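Local structure of molybdopterin adenylyltransferase (Helicobacter pylori, 4XCW) at residues M3-D15 with M63-G76. The protein probably catalyses the adenylylation of molybdopterin, activating the pterin for metal insertion in molybdenum cofactor biosynthesis. Numbering follows the deposited sequence.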
loop_
_atom_site.group_PDB
_atom_site.type_symbol
_atom_site.label_atom_id
_atom_site.label_comp_id
_atom_site.label_asym_id
_atom_site.label_seq_id
_atom_site.Cartn_x
_atom_site.Cartn_y
_atom_site.Cartn_z
ATOM N N MET B 3 11.409 -24.670 -25.830
ATOM C CA MET B 3 11.065 -23.764 -24.745
ATOM C C MET B 3 12.314 -23.342 -23.993
ATOM O O MET B 3 13.228 -24.141 -23.790
ATOM C CB MET B 3 10.076 -24.411 -23.780
ATOM C CG MET B 3 8.672 -24.554 -24.325
ATOM S SD MET B 3 7.608 -25.328 -23.100
ATOM C CE MET B 3 8.428 -26.911 -22.927
ATOM N N GLN B 4 12.353 -22.082 -23.580
ATOM C CA GLN B 4 13.474 -21.594 -22.793
ATOM C C GLN B 4 13.466 -22.205 -21.404
ATOM O O GLN B 4 12.406 -22.443 -20.822
ATOM C CB GLN B 4 13.442 -20.073 -22.689
ATOM C CG GLN B 4 13.975 -19.365 -23.911
ATOM C CD GLN B 4 13.850 -17.861 -23.803
ATOM O OE1 GLN B 4 12.799 -17.338 -23.430
ATOM N NE2 GLN B 4 14.929 -17.154 -24.116
ATOM N N THR B 5 14.655 -22.466 -20.878
ATOM C CA THR B 5 14.789 -22.874 -19.490
ATOM C C THR B 5 14.480 -21.700 -18.580
ATOM O O THR B 5 14.987 -20.592 -18.777
ATOM C CB THR B 5 16.198 -23.399 -19.187
ATOM O OG1 THR B 5 16.496 -24.487 -20.068
ATOM C CG2 THR B 5 16.288 -23.875 -17.742
ATOM N N ILE B 6 13.630 -21.937 -17.592
ATOM C CA ILE B 6 13.322 -20.907 -16.612
ATOM C C ILE B 6 14.132 -21.188 -15.360
ATOM O O ILE B 6 14.059 -22.279 -14.794
ATOM C CB ILE B 6 11.823 -20.853 -16.276
ATOM C CG1 ILE B 6 11.003 -20.649 -17.553
ATOM C CG2 ILE B 6 11.536 -19.737 -15.266
ATOM C CD1 ILE B 6 11.322 -19.363 -18.295
ATOM N N HIS B 7 14.932 -20.210 -14.952
ATOM C CA HIS B 7 15.697 -20.326 -13.722
ATOM C C HIS B 7 14.931 -19.685 -12.578
ATOM O O HIS B 7 14.465 -18.549 -12.681
ATOM C CB HIS B 7 17.079 -19.696 -13.891
ATOM C CG HIS B 7 17.978 -20.480 -14.788
ATOM N ND1 HIS B 7 18.820 -21.468 -14.320
ATOM C CD2 HIS B 7 18.151 -20.448 -16.131
ATOM C CE1 HIS B 7 19.480 -21.996 -15.331
ATOM N NE2 HIS B 7 19.091 -21.394 -16.443
ATOM N N ILE B 8 14.773 -20.442 -11.497
ATOM C CA ILE B 8 13.949 -20.008 -10.378
ATOM C C ILE B 8 14.713 -20.085 -9.065
ATOM O O ILE B 8 15.225 -21.142 -8.698
ATOM C CB ILE B 8 12.672 -20.858 -10.264
ATOM C CG1 ILE B 8 11.821 -20.688 -11.522
ATOM C CG2 ILE B 8 11.865 -20.453 -9.036
ATOM C CD1 ILE B 8 10.514 -21.443 -11.477
ATOM N N GLY B 9 14.799 -18.956 -8.372
ATOM C CA GLY B 9 15.433 -18.911 -7.067
ATOM C C GLY B 9 14.435 -19.205 -5.965
ATOM O O GLY B 9 13.303 -18.725 -5.992
ATOM N N VAL B 10 14.847 -20.020 -5.000
ATOM C CA VAL B 10 14.012 -20.312 -3.839
ATOM C C VAL B 10 14.848 -20.052 -2.597
ATOM O O VAL B 10 15.797 -20.779 -2.314
ATOM C CB VAL B 10 13.499 -21.757 -3.843
ATOM C CG1 VAL B 10 12.525 -21.993 -2.678
ATOM C CG2 VAL B 10 12.829 -22.069 -5.170
ATOM N N LEU B 11 14.494 -19.005 -1.864
ATOM C CA LEU B 11 15.260 -18.584 -0.706
ATOM C C LEU B 11 14.488 -18.803 0.592
ATOM O O LEU B 11 13.490 -18.136 0.836
ATOM C CB LEU B 11 15.642 -17.112 -0.845
ATOM C CG LEU B 11 16.580 -16.593 0.238
ATOM C CD1 LEU B 11 17.783 -17.495 0.280
ATOM C CD2 LEU B 11 16.992 -15.157 -0.040
ATOM N N SER B 12 14.953 -19.733 1.420
ATOM C CA SER B 12 14.342 -19.943 2.727
ATOM C C SER B 12 15.104 -19.165 3.788
ATOM O O SER B 12 16.285 -19.416 4.018
ATOM C CB SER B 12 14.305 -21.429 3.088
ATOM O OG SER B 12 13.844 -21.604 4.420
ATOM N N ALA B 13 14.430 -18.205 4.414
ATOM C CA ALA B 13 15.021 -17.427 5.493
ATOM C C ALA B 13 14.697 -18.102 6.809
ATOM O O ALA B 13 13.528 -18.221 7.176
ATOM C CB ALA B 13 14.505 -15.999 5.484
ATOM N N SER B 14 15.729 -18.544 7.517
ATOM C CA SER B 14 15.526 -19.341 8.723
ATOM C C SER B 14 16.772 -19.390 9.595
ATOM O O SER B 14 17.882 -19.546 9.092
ATOM C CB SER B 14 15.103 -20.761 8.343
ATOM O OG SER B 14 15.060 -21.610 9.479
ATOM N N ASP B 15 16.584 -19.261 10.906
ATOM C CA ASP B 15 17.697 -19.369 11.841
ATOM C C ASP B 15 17.970 -20.831 12.184
ATOM O O ASP B 15 18.914 -21.141 12.913
ATOM C CB ASP B 15 17.416 -18.566 13.115
ATOM C CG ASP B 15 17.511 -17.064 12.895
ATOM O OD1 ASP B 15 18.278 -16.640 12.003
ATOM O OD2 ASP B 15 16.828 -16.308 13.621
ATOM N N MET B 63 21.147 -14.838 -6.758
ATOM C CA MET B 63 20.151 -15.564 -7.544
ATOM C C MET B 63 19.757 -14.786 -8.799
ATOM O O MET B 63 19.653 -15.360 -9.888
ATOM C CB MET B 63 18.917 -15.877 -6.697
ATOM C CG MET B 63 19.158 -16.935 -5.616
ATOM S SD MET B 63 17.711 -17.166 -4.545
ATOM C CE MET B 63 18.276 -18.481 -3.466
ATOM N N CYS B 64 19.558 -13.477 -8.651
ATOM C CA CYS B 64 19.222 -12.626 -9.792
ATOM C C CYS B 64 20.401 -12.441 -10.746
ATOM O O CYS B 64 20.276 -12.666 -11.957
ATOM C CB CYS B 64 18.741 -11.252 -9.319
ATOM S SG CYS B 64 17.228 -11.279 -8.365
ATOM N N ASP B 65 21.542 -12.026 -10.196
ATOM C CA ASP B 65 22.676 -11.599 -11.014
ATOM C C ASP B 65 23.535 -12.749 -11.540
ATOM O O ASP B 65 23.896 -12.766 -12.719
ATOM C CB ASP B 65 23.572 -10.636 -10.229
ATOM C CG ASP B 65 22.870 -9.335 -9.863
ATOM O OD1 ASP B 65 21.640 -9.230 -10.054
ATOM O OD2 ASP B 65 23.565 -8.418 -9.372
ATOM N N GLU B 66 23.883 -13.694 -10.672
ATOM C CA GLU B 66 24.777 -14.775 -11.073
ATOM C C GLU B 66 24.026 -15.961 -11.667
ATOM O O GLU B 66 24.422 -16.486 -12.710
ATOM C CB GLU B 66 25.626 -15.242 -9.888
ATOM C CG GLU B 66 26.632 -14.220 -9.402
ATOM C CD GLU B 66 27.583 -14.793 -8.367
ATOM O OE1 GLU B 66 27.882 -16.005 -8.436
ATOM O OE2 GLU B 66 28.029 -14.029 -7.486
ATOM N N TYR B 67 22.954 -16.384 -11.005
ATOM C CA TYR B 67 22.176 -17.535 -11.462
ATOM C C TYR B 67 21.165 -17.155 -12.541
ATOM O O TYR B 67 20.542 -18.032 -13.144
ATOM C CB TYR B 67 21.439 -18.197 -10.289
ATOM C CG TYR B 67 22.332 -18.716 -9.179
ATOM C CD1 TYR B 67 23.669 -19.020 -9.410
ATOM C CD2 TYR B 67 21.827 -18.913 -7.898
ATOM C CE1 TYR B 67 24.479 -19.495 -8.389
ATOM C CE2 TYR B 67 22.633 -19.390 -6.876
ATOM C CZ TYR B 67 23.953 -19.674 -7.125
ATOM O OH TYR B 67 24.744 -20.147 -6.102
ATOM N N GLN B 68 21.006 -15.851 -12.768
ATOM C CA GLN B 68 20.099 -15.329 -13.789
ATOM C C GLN B 68 18.664 -15.839 -13.640
ATOM O O GLN B 68 18.015 -16.178 -14.629
ATOM C CB GLN B 68 20.615 -15.677 -15.188
ATOM C CG GLN B 68 21.944 -15.039 -15.546
ATOM C CD GLN B 68 22.243 -15.128 -17.029
ATOM O OE1 GLN B 68 22.506 -14.119 -17.682
ATOM N NE2 GLN B 68 22.196 -16.340 -17.572
ATOM N N CYS B 69 18.168 -15.890 -12.409
ATOM C CA CYS B 69 16.795 -16.329 -12.173
ATOM C C CYS B 69 15.789 -15.318 -12.707
ATOM O O CYS B 69 15.892 -14.130 -12.422
ATOM C CB CYS B 69 16.554 -16.551 -10.683
ATOM S SG CYS B 69 17.520 -17.900 -9.998
ATOM N N ASP B 70 14.814 -15.792 -13.478
ATOM C CA ASP B 70 13.718 -14.948 -13.945
ATOM C C ASP B 70 12.757 -14.640 -12.800
ATOM O O ASP B 70 12.126 -13.582 -12.759
ATOM C CB ASP B 70 12.959 -15.632 -15.084
ATOM C CG ASP B 70 13.879 -16.116 -16.187
ATOM O OD1 ASP B 70 14.331 -15.277 -16.987
ATOM O OD2 ASP B 70 14.147 -17.336 -16.256
ATOM N N LEU B 71 12.652 -15.591 -11.885
ATOM C CA LEU B 71 11.758 -15.498 -10.739
ATOM C C LEU B 71 12.490 -15.953 -9.494
ATOM O O LEU B 71 13.110 -17.012 -9.483
ATOM C CB LEU B 71 10.508 -16.356 -10.946
ATOM C CG LEU B 71 9.560 -16.470 -9.756
ATOM C CD1 LEU B 71 8.834 -15.155 -9.509
ATOM C CD2 LEU B 71 8.564 -17.604 -9.981
ATOM N N VAL B 72 12.425 -15.141 -8.446
ATOM C CA VAL B 72 13.019 -15.501 -7.171
ATOM C C VAL B 72 11.945 -15.374 -6.103
ATOM O O VAL B 72 11.296 -14.337 -5.990
ATOM C CB VAL B 72 14.230 -14.608 -6.826
ATOM C CG1 VAL B 72 14.772 -14.960 -5.441
ATOM C CG2 VAL B 72 15.314 -14.745 -7.885
ATOM N N VAL B 73 11.719 -16.437 -5.344
ATOM C CA VAL B 73 10.714 -16.363 -4.294
ATOM C C VAL B 73 11.343 -16.664 -2.945
ATOM O O VAL B 73 12.248 -17.485 -2.840
ATOM C CB VAL B 73 9.531 -17.328 -4.544
ATOM C CG1 VAL B 73 8.812 -16.978 -5.844
ATOM C CG2 VAL B 73 9.999 -18.784 -4.564
ATOM N N THR B 74 10.861 -15.982 -1.912
ATOM C CA THR B 74 11.342 -16.229 -0.565
ATOM C C THR B 74 10.246 -16.853 0.274
ATOM O O THR B 74 9.061 -16.704 -0.026
ATOM C CB THR B 74 11.803 -14.931 0.132
ATOM O OG1 THR B 74 10.684 -14.053 0.271
ATOM C CG2 THR B 74 12.887 -14.231 -0.664
ATOM N N THR B 75 10.644 -17.547 1.337
ATOM C CA THR B 75 9.697 -18.033 2.318
ATOM C C THR B 75 10.259 -17.740 3.700
ATOM O O THR B 75 11.458 -17.897 3.942
ATOM C CB THR B 75 9.398 -19.546 2.149
ATOM O OG1 THR B 75 8.502 -19.981 3.176
ATOM C CG2 THR B 75 10.671 -20.376 2.217
ATOM N N GLY B 76 9.396 -17.270 4.594
ATOM C CA GLY B 76 9.799 -16.955 5.951
ATOM C C GLY B 76 10.117 -15.490 6.196
ATOM O O GLY B 76 10.456 -14.744 5.272
#
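Met-63, from the last turns of helix 53-66, lays its sulfur on Gly-9, where the backbone has no side chain in the way, on the Gly-9 and Leu-11 face of strand 6-13. Its chain runs extended beyond CG (chi3 178°), which sets SD against Gly-9 CA at 3.8 Å and carries the methyl CE on to the carbonyl of Val-10 and to Leu-11, whose CD1 it meets obliquely at 3.9 Å. Beside it on the same face, Cys-69 points SG at the Gly-9 backbone, 3.3 Å from Gly-9 N. Asp-70 grips His-7 twice, at its O and at its N: the Asp-70 N donates to His-7 O (2.9 Å), a bent bond at 132°, while OD2 accepts a longer one from His-7 N (3.3 Å). The same oxygen lies against Ile-6 CG2, the two side chains crossing at about a right angle, and OD1 is taken by Asn-162 N. From Ile-8 beside Leu-71 onward the strands pair in parallel, Gly-9 and Leu-11 each using both N and O towards 71-75; Leu-11 N meets Val-73 O at 2.9 Å, almost straight. On the other face Ile-8, Val-10 and Ser-12 stand beside Leu-71, Val-73 and Thr-75. Thr-75 OG1 lies anti to the backbone N (chi1 178°) and bonds Pro-135 O, and CG2, between N and the carbonyl carbon, rests on Ser-12 CA (3.7 Å). The two strands are the inner pair of the four parallel strands 42-49, 6-13, 71-75 and 129-134 of a mixed sheet, with helix 53-66 packed on the Gly-9, Leu-11 and Val-72 face.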